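PDB 5G5S: argonaute from Methanocaldococcus jannaschii, which cuts single-stranded DNA targets with a short DNA strand as guide, and may thereby defend the cell against invading genetic elements. Local coordinates for residues A176-Y181 with N237-Y242; I186-N191 with K218-S223; E210-H215 with P252-L257; H215-K218 with S223-M226. All blocks are in the same frame, centred on the assembly; numbering follows the deposited sequence.

Contact 1: residues A176-Y181 with N237-Y242; sequences ALLEEY and NQPIMY
Leu178, on the short helix 175-179 of the PAZ domain, meets Pro239 and Met241 of a stretch without regular structure that leads toward strand 242-243. The contact is small but buried, carries no hydrogen bond, and joins the helix to the loop by hydrocarbon alone. Gln238 comes first along the loop. Its side chain does not reach the helix; it lies against Trp168 and Pro252 instead. At Pro239 the ring is directed at the helix, and its CG meets Leu178 CD2 at 4.0 Å. Trp168 of helix 167-170 also touches this proline. Ile240 turns its side chain away, against Lys208 and Ile209 of helix 206-219, so successive residues of the loop serve different helices. Met241 points toward the helix again. Its chain runs extended through the first two torsions, CG anti to the backbone N (chi1 -172°), and bends at the sulfur (chi3 -115°), which turns the terminal methyl onto Leu178. Leu167 packs on both Leu178 and Met241 and thereby ties helix 167-170 into the same apolar cluster. Met241 CE touches the whole branch point of the leucine: it lies 3.6 Å from Leu178 CD1, 3.6 Å from Leu178 CG and 3.8 Å from Leu178 CD2.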
loop_
_atom_site.group_PDB
_atom_site.type_symbol
_atom_site.label_atom_id
_atom_site.label_comp_id
_atom_site.label_asym_id
_atom_site.label_seq_id
_atom_site.Cartn_x
_atom_site.Cartn_y
_atom_site.Cartn_z
ATOM N N ALA A 176 17.794 4.850 14.428
ATOM C CA ALA A 176 16.372 5.198 14.494
ATOM C C ALA A 176 15.848 5.639 13.117
ATOM O O ALA A 176 14.810 5.135 12.696
ATOM C CB ALA A 176 16.142 6.284 15.529
ATOM N N LEU A 177 16.590 6.523 12.396
ATOM C CA LEU A 177 16.212 6.999 11.059
ATOM C C LEU A 177 16.153 5.857 10.067
ATOM O O LEU A 177 15.330 5.895 9.157
ATOM C CB LEU A 177 17.164 8.087 10.522
ATOM C CG LEU A 177 16.973 9.542 10.974
ATOM C CD1 LEU A 177 17.715 10.477 10.048
ATOM C CD2 LEU A 177 15.496 9.963 10.999
ATOM N N LEU A 178 17.014 4.842 10.249
ATOM C CA LEU A 178 17.051 3.644 9.419
ATOM C C LEU A 178 15.726 2.864 9.501
ATOM O O LEU A 178 15.240 2.393 8.475
ATOM C CB LEU A 178 18.239 2.750 9.809
ATOM C CG LEU A 178 18.616 1.659 8.810
ATOM C CD1 LEU A 178 19.136 2.250 7.514
ATOM C CD2 LEU A 178 19.642 0.718 9.396
ATOM N N GLU A 179 15.131 2.774 10.710
ATOM C CA GLU A 179 13.852 2.087 10.961
ATOM C C GLU A 179 12.699 2.729 10.180
ATOM O O GLU A 179 11.814 2.021 9.709
ATOM C CB GLU A 179 13.536 2.018 12.465
ATOM C CG GLU A 179 14.597 1.273 13.261
ATOM C CD GLU A 179 14.418 1.155 14.762
ATOM O OE1 GLU A 179 13.682 1.975 15.358
ATOM O OE2 GLU A 179 15.059 0.256 15.350
ATOM N N GLU A 180 12.750 4.059 9.986
ATOM C CA GLU A 180 11.771 4.824 9.212
ATOM C C GLU A 180 11.783 4.453 7.716
ATOM O O GLU A 180 10.880 4.863 6.984
ATOM C CB GLU A 180 12.020 6.332 9.385
ATOM C CG GLU A 180 11.437 6.913 10.659
ATOM C CD GLU A 180 10.004 6.526 10.963
ATOM O OE1 GLU A 180 9.125 6.749 10.098
ATOM O OE2 GLU A 180 9.767 5.968 12.059
ATOM N N TYR A 181 12.818 3.705 7.269
ATOM C CA TYR A 181 12.999 3.256 5.890
ATOM C C TYR A 181 12.502 1.832 5.634
ATOM O O TYR A 181 12.571 1.356 4.501
ATOM C CB TYR A 181 14.434 3.545 5.379
ATOM C CG TYR A 181 14.630 5.022 5.105
ATOM C CD1 TYR A 181 14.911 5.910 6.138
ATOM C CD2 TYR A 181 14.398 5.551 3.839
ATOM C CE1 TYR A 181 15.002 7.283 5.912
ATOM C CE2 TYR A 181 14.485 6.921 3.598
ATOM C CZ TYR A 181 14.798 7.783 4.637
ATOM O OH TYR A 181 14.882 9.134 4.411
ATOM N N ASN A 237 30.308 0.585 14.448
ATOM C CA ASN A 237 29.105 0.748 15.278
ATOM C C ASN A 237 27.828 0.931 14.418
ATOM O O ASN A 237 26.845 1.529 14.863
ATOM C CB ASN A 237 29.293 1.902 16.269
ATOM N N GLN A 238 27.856 0.376 13.194
ATOM C CA GLN A 238 26.796 0.387 12.180
ATOM C C GLN A 238 25.763 -0.713 12.492
ATOM O O GLN A 238 26.177 -1.814 12.877
ATOM C CB GLN A 238 27.437 0.103 10.820
ATOM C CG GLN A 238 26.651 0.531 9.596
ATOM C CD GLN A 238 27.219 -0.149 8.375
ATOM O OE1 GLN A 238 26.602 -1.044 7.801
ATOM N NE2 GLN A 238 28.444 0.199 7.997
ATOM N N PRO A 239 24.436 -0.468 12.290
ATOM C CA PRO A 239 23.439 -1.519 12.570
ATOM C C PRO A 239 23.540 -2.704 11.625
ATOM O O PRO A 239 24.097 -2.575 10.537
ATOM C CB PRO A 239 22.090 -0.805 12.385
ATOM C CG PRO A 239 22.397 0.643 12.348
ATOM C CD PRO A 239 23.778 0.759 11.806
ATOM N N ILE A 240 23.015 -3.858 12.054
ATOM C CA ILE A 240 22.984 -5.070 11.243
ATOM C C ILE A 240 21.569 -5.181 10.683
ATOM O O ILE A 240 20.663 -5.645 11.360
ATOM C CB ILE A 240 23.460 -6.348 12.008
ATOM C CG1 ILE A 240 24.790 -6.137 12.805
ATOM C CG2 ILE A 240 23.516 -7.576 11.089
ATOM C CD1 ILE A 240 26.072 -5.638 12.031
ATOM N N MET A 241 21.378 -4.695 9.465
ATOM C CA MET A 241 20.083 -4.708 8.790
ATOM C C MET A 241 19.750 -6.113 8.275
ATOM O O MET A 241 20.648 -6.929 8.069
ATOM C CB MET A 241 20.119 -3.695 7.633
ATOM C CG MET A 241 18.787 -3.449 6.963
ATOM S SD MET A 241 18.973 -2.196 5.688
ATOM C CE MET A 241 17.993 -0.975 6.365
ATOM N N TYR A 242 18.459 -6.391 8.089
ATOM C CA TYR A 242 17.957 -7.644 7.535
ATOM C C TYR A 242 16.894 -7.320 6.496
ATOM O O TYR A 242 16.310 -6.241 6.551
ATOM C CB TYR A 242 17.439 -8.584 8.647
ATOM C CG TYR A 242 18.560 -9.302 9.371
ATOM C CD1 TYR A 242 19.189 -8.725 10.471
ATOM C CD2 TYR A 242 19.022 -10.538 8.930
ATOM C CE1 TYR A 242 20.247 -9.362 11.116
ATOM C CE2 TYR A 242 20.076 -11.188 9.570
ATOM C CZ TYR A 242 20.687 -10.596 10.663
ATOM O OH TYR A 242 21.723 -11.238 11.301
#

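Contact 2: residues I186-N191 with K218-S223; sequences IIFKPN and KYYKWS
Tyr220, at the C-terminal end of helix 206-219, pushes the hydroxyl end of its ring against Phe188, the last residue of strand 185-188, and Pro190 in the loop beyond it. Tyr220 CG stands beside its own backbone N and anti to the carbonyl carbon (chi1 -70°), which sends the ring toward the strand. Phe188 is turned differently, with CG anti to the backbone N (chi1 161°), and the two side chains pass each other in opposite directions. Phe188 CE2 meets the edge of the tyrosine ring near its plane, 4.1 Å from Tyr220 CE2, so the two rings do not lie face on face. Pro190 crosses Tyr220 at about a right angle. Its CB comes within 3.5 Å of Tyr220 OH and 3.8 Å of Tyr220 CZ.

Each partner is also packed by its own neighbours in sequence. Pro190 CD lies 3.4 Å above the plane of the Phe188 ring, over its centre, in a turn closed by the bond from Asn191 N to Phe188 O (2.9 Å). On the helix side, Tyr219 CD2 sits over the centre of one face of the Tyr220 ring, while Tyr220 CB rests on a face of the Trp222 indole. Lys221 between them takes a positive phi of 62°, turning the chain out of the helix. Tyr219 interacts with the guide DNA, and Tyr220 belongs to the 215-220 region that binds its 3' end, so this packing is part of, or next to, the 3'-end site characteristic of a PAZ domain.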
loop_
_atom_site.group_PDB
_atom_site.type_symbol
_atom_site.label_atom_id
_atom_site.label_comp_id
_atom_site.label_asym_id
_atom_site.label_seq_id
_atom_site.Cartn_x
_atom_site.Cartn_y
_atom_site.Cartn_z
ATOM N N ILE A 186 15.385 -1.060 -1.931
ATOM C CA ILE A 186 16.836 -0.948 -1.934
ATOM C C ILE A 186 17.494 -1.882 -2.943
ATOM O O ILE A 186 16.888 -2.850 -3.413
ATOM C CB ILE A 186 17.495 -1.075 -0.516
ATOM C CG1 ILE A 186 17.178 -2.403 0.184
ATOM C CG2 ILE A 186 17.239 0.129 0.387
ATOM C CD1 ILE A 186 18.347 -3.327 0.274
ATOM N N ILE A 187 18.758 -1.579 -3.262
ATOM C CA ILE A 187 19.643 -2.374 -4.109
ATOM C C ILE A 187 20.947 -2.499 -3.331
ATOM O O ILE A 187 21.311 -1.563 -2.613
ATOM C CB ILE A 187 19.872 -1.747 -5.530
ATOM C CG1 ILE A 187 20.449 -0.301 -5.482
ATOM C CG2 ILE A 187 18.614 -1.815 -6.397
ATOM C CD1 ILE A 187 21.894 -0.185 -5.826
ATOM N N PHE A 188 21.641 -3.637 -3.441
ATOM C CA PHE A 188 22.966 -3.762 -2.828
ATOM C C PHE A 188 23.870 -3.179 -3.924
ATOM O O PHE A 188 23.805 -3.646 -5.065
ATOM C CB PHE A 188 23.299 -5.229 -2.463
ATOM C CG PHE A 188 24.766 -5.548 -2.252
ATOM C CD1 PHE A 188 25.533 -4.820 -1.345
ATOM C CD2 PHE A 188 25.370 -6.597 -2.933
ATOM C CE1 PHE A 188 26.890 -5.112 -1.157
ATOM C CE2 PHE A 188 26.727 -6.895 -2.738
ATOM C CZ PHE A 188 27.477 -6.150 -1.851
ATOM N N LYS A 189 24.602 -2.090 -3.606
ATOM C CA LYS A 189 25.418 -1.314 -4.550
ATOM C C LYS A 189 25.962 -2.000 -5.815
ATOM O O LYS A 189 25.630 -1.513 -6.902
ATOM C CB LYS A 189 26.457 -0.403 -3.878
ATOM C CG LYS A 189 26.893 0.730 -4.802
ATOM C CD LYS A 189 28.120 1.443 -4.339
ATOM C CE LYS A 189 28.268 2.688 -5.170
ATOM N NZ LYS A 189 29.533 3.395 -4.874
ATOM N N PRO A 190 26.771 -3.098 -5.738
ATOM C CA PRO A 190 27.295 -3.715 -6.980
ATOM C C PRO A 190 26.224 -4.216 -7.951
ATOM O O PRO A 190 26.420 -4.158 -9.166
ATOM C CB PRO A 190 28.179 -4.857 -6.467
ATOM C CG PRO A 190 28.513 -4.487 -5.070
ATOM C CD PRO A 190 27.305 -3.789 -4.547
ATOM N N ASN A 191 25.083 -4.674 -7.426
ATOM C CA ASN A 191 24.005 -5.153 -8.281
ATOM C C ASN A 191 22.718 -4.284 -8.187
ATOM O O ASN A 191 21.870 -4.521 -7.317
ATOM C CB ASN A 191 23.747 -6.649 -8.040
ATOM C CG ASN A 191 22.930 -7.343 -9.100
ATOM O OD1 ASN A 191 22.664 -6.806 -10.176
ATOM N ND2 ASN A 191 22.515 -8.574 -8.812
ATOM N N LYS A 218 34.898 -12.794 -1.366
ATOM C CA LYS A 218 34.964 -14.162 -1.877
ATOM C C LYS A 218 34.080 -14.375 -3.116
ATOM O O LYS A 218 34.511 -15.046 -4.057
ATOM C CB LYS A 218 34.606 -15.166 -0.762
ATOM N N TYR A 219 32.859 -13.804 -3.119
ATOM C CA TYR A 219 31.897 -13.933 -4.221
ATOM C C TYR A 219 32.344 -13.235 -5.505
ATOM O O TYR A 219 32.173 -13.785 -6.595
ATOM C CB TYR A 219 30.503 -13.439 -3.781
ATOM C CG TYR A 219 29.464 -13.404 -4.885
ATOM C CD1 TYR A 219 28.833 -14.568 -5.314
ATOM C CD2 TYR A 219 29.091 -12.202 -5.479
ATOM C CE1 TYR A 219 27.865 -14.540 -6.318
ATOM C CE2 TYR A 219 28.129 -12.162 -6.489
ATOM C CZ TYR A 219 27.513 -13.333 -6.901
ATOM O OH TYR A 219 26.559 -13.296 -7.893
ATOM N N TYR A 220 32.883 -12.017 -5.373
ATOM C CA TYR A 220 33.318 -11.196 -6.502
ATOM C C TYR A 220 34.801 -11.376 -6.871
ATOM O O TYR A 220 35.269 -10.741 -7.818
ATOM C CB TYR A 220 32.977 -9.717 -6.230
ATOM C CG TYR A 220 31.498 -9.385 -6.267
ATOM C CD1 TYR A 220 30.811 -9.316 -7.477
ATOM C CD2 TYR A 220 30.813 -9.032 -5.109
ATOM C CE1 TYR A 220 29.462 -8.964 -7.525
ATOM C CE2 TYR A 220 29.464 -8.669 -5.144
ATOM C CZ TYR A 220 28.791 -8.642 -6.356
ATOM O OH TYR A 220 27.460 -8.297 -6.413
ATOM N N LYS A 221 35.520 -12.268 -6.143
ATOM C CA LYS A 221 36.954 -12.591 -6.299
ATOM C C LYS A 221 37.846 -11.364 -6.050
ATOM O O LYS A 221 38.953 -11.251 -6.595
ATOM C CB LYS A 221 37.256 -13.302 -7.640
ATOM C CG LYS A 221 36.749 -14.735 -7.682
ATOM C CD LYS A 221 36.621 -15.248 -9.104
ATOM C CE LYS A 221 35.533 -16.285 -9.243
ATOM N NZ LYS A 221 34.178 -15.671 -9.267
ATOM N N TRP A 222 37.355 -10.477 -5.164
ATOM C CA TRP A 222 37.954 -9.210 -4.776
ATOM C C TRP A 222 39.153 -9.321 -3.876
ATOM O O TRP A 222 39.257 -10.248 -3.075
ATOM C CB TRP A 222 36.916 -8.359 -4.030
ATOM C CG TRP A 222 35.956 -7.573 -4.872
ATOM C CD1 TRP A 222 35.809 -7.616 -6.229
ATOM C CD2 TRP A 222 34.973 -6.644 -4.390
ATOM N NE1 TRP A 222 34.802 -6.765 -6.623
ATOM C CE2 TRP A 222 34.269 -6.157 -5.512
ATOM C CE3 TRP A 222 34.632 -6.160 -3.111
ATOM C CZ2 TRP A 222 33.257 -5.194 -5.400
ATOM C CZ3 TRP A 222 33.625 -5.212 -2.999
ATOM C CH2 TRP A 222 32.946 -4.743 -4.132
ATOM N N SER A 223 40.027 -8.309 -3.965
ATOM C CA SER A 223 41.154 -8.068 -3.079
ATOM C C SER A 223 40.510 -7.285 -1.907
ATOM O O SER A 223 39.420 -6.725 -2.091
ATOM C CB SER A 223 42.203 -7.208 -3.780
ATOM O OG SER A 223 41.677 -5.985 -4.277
#

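Contact 3: residues E210-H215 with P252-L257; sequences EEIMSH and PQFCNL
A Met-aromatic contact in the PAZ domain brings Met213 of helix 206-219 against Phe254, the residue just before strand 255-260, with Ile212 beside it. The helix approaches the rim of the phenylalanine, not its faces. Met213 CG is 3.5 Å from Phe254 CZ, and the sulfur follows, with Met213 SD 5.4 Å from the Phe254 ring centroid and 89° off the ring normal, practically in the ring plane. Next along the same edge, Ile212 CG2 touches Phe254 CE2 at 3.8 Å. That methyl branch is anti to the backbone N of Ile212, while CG1 lies beside the backbone N (chi1 -64°). Phe254 stacks with the ring of Phe231 and also touches Phe188, so the edge met by the helix belongs to an aromatic cluster between helices and sheet.

On the helix, Ser214 OG donates to Glu210 O at 2.9 Å from above the carbonyl plane, and Glu210 O also accepts from Ser214 N. Across the contact itself no polar group is shared. The ring edge meets hydrocarbon and a polarisable sulfur, so the contact rests mainly on dispersion and the burial of apolar surface.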
loop_
_atom_site.group_PDB
_atom_site.type_symbol
_atom_site.label_atom_id
_atom_site.label_comp_id
_atom_site.label_asym_id
_atom_site.label_seq_id
_atom_site.Cartn_x
_atom_site.Cartn_y
_atom_site.Cartn_z
ATOM N N GLU A 210 32.599 -7.359 9.775
ATOM C CA GLU A 210 33.796 -8.006 9.232
ATOM C C GLU A 210 33.395 -9.246 8.406
ATOM O O GLU A 210 33.914 -9.432 7.300
ATOM C CB GLU A 210 34.745 -8.432 10.375
ATOM C CG GLU A 210 35.564 -7.314 11.001
ATOM C CD GLU A 210 36.663 -6.722 10.139
ATOM O OE1 GLU A 210 37.316 -7.482 9.385
ATOM O OE2 GLU A 210 36.886 -5.494 10.235
ATOM N N GLU A 211 32.463 -10.080 8.951
ATOM C CA GLU A 211 31.951 -11.311 8.333
ATOM C C GLU A 211 31.208 -11.081 6.999
ATOM O O GLU A 211 31.361 -11.891 6.079
ATOM C CB GLU A 211 31.090 -12.105 9.321
ATOM N N ILE A 212 30.426 -9.975 6.897
ATOM C CA ILE A 212 29.678 -9.581 5.690
ATOM C C ILE A 212 30.670 -9.234 4.566
ATOM O O ILE A 212 30.549 -9.741 3.447
ATOM C CB ILE A 212 28.699 -8.397 5.984
ATOM C CG1 ILE A 212 27.597 -8.797 7.000
ATOM C CG2 ILE A 212 28.085 -7.830 4.680
ATOM C CD1 ILE A 212 27.025 -7.625 7.844
ATOM N N MET A 213 31.645 -8.364 4.888
ATOM C CA MET A 213 32.701 -7.887 4.004
ATOM C C MET A 213 33.497 -9.050 3.414
ATOM O O MET A 213 33.702 -9.080 2.204
ATOM C CB MET A 213 33.624 -6.934 4.772
ATOM C CG MET A 213 33.285 -5.486 4.563
ATOM S SD MET A 213 33.817 -4.355 5.881
ATOM C CE MET A 213 35.600 -4.625 5.883
ATOM N N SER A 214 33.886 -10.026 4.268
ATOM C CA SER A 214 34.632 -11.237 3.909
ATOM C C SER A 214 33.875 -12.139 2.917
ATOM O O SER A 214 34.519 -12.782 2.079
ATOM C CB SER A 214 35.010 -12.023 5.162
ATOM O OG SER A 214 35.788 -11.248 6.061
ATOM N N HIS A 215 32.520 -12.175 2.996
ATOM C CA HIS A 215 31.682 -12.978 2.099
ATOM C C HIS A 215 31.650 -12.419 0.672
ATOM O O HIS A 215 31.809 -13.181 -0.284
ATOM C CB HIS A 215 30.253 -13.141 2.647
ATOM C CG HIS A 215 29.320 -13.793 1.669
ATOM N ND1 HIS A 215 28.440 -13.046 0.901
ATOM C CD2 HIS A 215 29.213 -15.095 1.313
ATOM C CE1 HIS A 215 27.809 -13.917 0.129
ATOM N NE2 HIS A 215 28.241 -15.162 0.339
ATOM N N PRO A 252 23.751 -1.346 6.015
ATOM C CA PRO A 252 23.199 -0.144 5.350
ATOM C C PRO A 252 24.155 0.722 4.526
ATOM O O PRO A 252 23.712 1.345 3.566
ATOM C CB PRO A 252 22.525 0.627 6.492
ATOM C CG PRO A 252 23.029 -0.000 7.752
ATOM C CD PRO A 252 23.270 -1.430 7.407
ATOM N N GLN A 253 25.461 0.710 4.858
ATOM C CA GLN A 253 26.521 1.415 4.127
ATOM C C GLN A 253 26.699 0.845 2.704
ATOM O O GLN A 253 27.113 1.574 1.804
ATOM C CB GLN A 253 27.855 1.325 4.901
ATOM C CG GLN A 253 28.870 2.419 4.548
ATOM C CD GLN A 253 30.151 2.402 5.364
ATOM O OE1 GLN A 253 30.195 1.985 6.527
ATOM N NE2 GLN A 253 31.214 2.941 4.790
ATOM N N PHE A 254 26.394 -0.456 2.519
ATOM C CA PHE A 254 26.547 -1.189 1.262
ATOM C C PHE A 254 25.329 -1.117 0.330
ATOM O O PHE A 254 25.412 -1.589 -0.809
ATOM C CB PHE A 254 26.902 -2.670 1.548
ATOM C CG PHE A 254 28.147 -2.993 2.360
ATOM C CD1 PHE A 254 29.036 -1.991 2.746
ATOM C CD2 PHE A 254 28.434 -4.301 2.728
ATOM C CE1 PHE A 254 30.176 -2.294 3.492
ATOM C CE2 PHE A 254 29.580 -4.603 3.473
ATOM C CZ PHE A 254 30.440 -3.596 3.851
ATOM N N CYS A 255 24.206 -0.540 0.804
ATOM C CA CYS A 255 22.957 -0.464 0.045
ATOM C C CYS A 255 22.579 0.959 -0.382
ATOM O O CYS A 255 23.047 1.938 0.212
ATOM C CB CYS A 255 21.816 -1.130 0.817
ATOM S SG CYS A 255 22.304 -2.608 1.752
ATOM N N ASN A 256 21.688 1.055 -1.397
ATOM C CA ASN A 256 21.143 2.313 -1.917
ATOM C C ASN A 256 19.639 2.273 -2.049
ATOM O O ASN A 256 19.095 1.289 -2.551
ATOM C CB ASN A 256 21.732 2.651 -3.268
ATOM C CG ASN A 256 23.198 2.903 -3.214
ATOM O OD1 ASN A 256 23.997 1.972 -3.198
ATOM N ND2 ASN A 256 23.566 4.173 -3.143
ATOM N N LEU A 257 18.973 3.373 -1.659
ATOM C CA LEU A 257 17.526 3.529 -1.769
ATOM C C LEU A 257 17.112 3.672 -3.223
ATOM O O LEU A 257 17.789 4.349 -3.991
ATOM C CB LEU A 257 17.035 4.740 -0.980
ATOM C CG LEU A 257 16.967 4.575 0.518
ATOM C CD1 LEU A 257 17.042 5.904 1.180
ATOM C CD2 LEU A 257 15.701 3.830 0.949
#

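Contact 4: residues H215-K218 with S223-M226; sequences HIIK and SEDM
The CA atoms of Ile217 and Ser223 are 6.7 Å apart where two successive PAZ-domain helices, 206-219 and 225-231, are joined by a short connection. Residues 215-218 are helical throughout. Residues 223-226 pass from an extended serine (psi 159°) into helical geometry, and Met226 N bonds to Ser223 O at 3.2 Å. The contact lies at the protein surface and has no hydrogen bond between its segments.

Ile217 carries it from the first helix. Its CB points at the second segment, and its CG1, anti to the carbonyl carbon, carries CD1 out to Glu224. Ser223 and Glu224 both turn their CB atoms away, so the isoleucine meets the serine through the backbone, with Ile217 CG1 4.4 Å from Ser223 O. Glu224 nevertheless offers the aliphatic part of its side chain, which crosses Ile217 obliquely and bends at chi2 (-136°). Val227, about one helical turn beyond Glu224, also touches Ile217, while Ile216 packs on Phe231 at the far end of helix 225-231. Residues 215-218 begin the region that binds the 3' end of the guide DNA. The side-chain contact between the segments is a loose one, methyl to methylene: Ile217 CD1 to Glu224 CG, 4.1 Å.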
loop_
_atom_site.group_PDB
_atom_site.type_symbol
_atom_site.label_atom_id
_atom_site.label_comp_id
_atom_site.label_asym_id
_atom_site.label_seq_id
_atom_site.Cartn_x
_atom_site.Cartn_y
_atom_site.Cartn_z
ATOM N N HIS A 215 32.520 -12.175 2.996
ATOM C CA HIS A 215 31.682 -12.978 2.099
ATOM C C HIS A 215 31.650 -12.419 0.672
ATOM O O HIS A 215 31.809 -13.181 -0.284
ATOM C CB HIS A 215 30.253 -13.141 2.647
ATOM C CG HIS A 215 29.320 -13.793 1.669
ATOM N ND1 HIS A 215 28.440 -13.046 0.901
ATOM C CD2 HIS A 215 29.213 -15.095 1.313
ATOM C CE1 HIS A 215 27.809 -13.917 0.129
ATOM N NE2 HIS A 215 28.241 -15.162 0.339
ATOM N N ILE A 216 31.407 -11.104 0.532
ATOM C CA ILE A 216 31.341 -10.429 -0.768
ATOM C C ILE A 216 32.694 -10.325 -1.481
ATOM O O ILE A 216 32.722 -10.278 -2.708
ATOM C CB ILE A 216 30.514 -9.122 -0.746
ATOM C CG1 ILE A 216 30.912 -8.222 0.463
ATOM C CG2 ILE A 216 29.014 -9.472 -0.751
ATOM C CD1 ILE A 216 30.164 -6.861 0.632
ATOM N N ILE A 217 33.809 -10.357 -0.709
ATOM C CA ILE A 217 35.192 -10.360 -1.208
ATOM C C ILE A 217 35.412 -11.693 -1.955
ATOM O O ILE A 217 35.992 -11.707 -3.048
ATOM C CB ILE A 217 36.197 -10.147 -0.028
ATOM C CG1 ILE A 217 36.344 -8.649 0.327
ATOM C CG2 ILE A 217 37.576 -10.783 -0.298
ATOM C CD1 ILE A 217 36.960 -8.344 1.771
ATOM N N LYS A 218 34.898 -12.794 -1.366
ATOM C CA LYS A 218 34.964 -14.162 -1.877
ATOM C C LYS A 218 34.080 -14.375 -3.116
ATOM O O LYS A 218 34.511 -15.046 -4.057
ATOM C CB LYS A 218 34.606 -15.166 -0.762
ATOM N N SER A 223 40.027 -8.309 -3.965
ATOM C CA SER A 223 41.154 -8.068 -3.079
ATOM C C SER A 223 40.510 -7.285 -1.907
ATOM O O SER A 223 39.420 -6.725 -2.091
ATOM C CB SER A 223 42.203 -7.208 -3.780
ATOM O OG SER A 223 41.677 -5.985 -4.277
ATOM N N GLU A 224 41.146 -7.256 -0.718
ATOM C CA GLU A 224 40.606 -6.540 0.453
ATOM C C GLU A 224 40.467 -5.032 0.202
ATOM O O GLU A 224 39.521 -4.412 0.700
ATOM C CB GLU A 224 41.417 -6.832 1.722
ATOM C CG GLU A 224 41.051 -8.158 2.370
ATOM C CD GLU A 224 40.902 -8.135 3.880
ATOM O OE1 GLU A 224 40.270 -7.192 4.413
ATOM O OE2 GLU A 224 41.385 -9.090 4.532
ATOM N N ASP A 225 41.388 -4.473 -0.621
ATOM C CA ASP A 225 41.468 -3.087 -1.099
ATOM C C ASP A 225 40.133 -2.615 -1.685
ATOM O O ASP A 225 39.744 -1.466 -1.472
ATOM C CB ASP A 225 42.541 -2.994 -2.217
ATOM C CG ASP A 225 43.724 -2.095 -1.911
ATOM O OD1 ASP A 225 43.908 -1.732 -0.719
ATOM O OD2 ASP A 225 44.498 -1.795 -2.845
ATOM N N MET A 226 39.460 -3.513 -2.434
ATOM C CA MET A 226 38.197 -3.294 -3.130
ATOM C C MET A 226 37.047 -2.791 -2.282
ATOM O O MET A 226 36.301 -1.930 -2.747
ATOM C CB MET A 226 37.784 -4.533 -3.934
ATOM C CG MET A 226 38.329 -4.546 -5.336
ATOM S SD MET A 226 37.807 -3.101 -6.290
ATOM C CE MET A 226 36.287 -3.666 -6.979
#

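How the contacts relate
All four contacts lie in the PAZ domain. Contacts 2, 3 and 4 share helix 206-219: contact 3 uses its middle, contact 4 its later turns and contact 2 its end, with centres 8 to 11 Å apart. Strands 185-188 and 255-260 are neighbours in one antiparallel sheet, so contacts 2 and 3 bring the helix, which bears the guide's 3'-end binding region, to the ends of adjoining strands; Ile216 CD1 touches both Phe188 and Phe254. Contact 4 joins that helix to residues 223-226. Contact 1 packs helix 175-179 on the loop before strand 242-243, about 20 Å from contact 2 between centres, but touches contact 3 through Gln238 and Gln253. Along the chain, contacts 2 and 4 are nested within contact 1, whereas contact 3 crosses it.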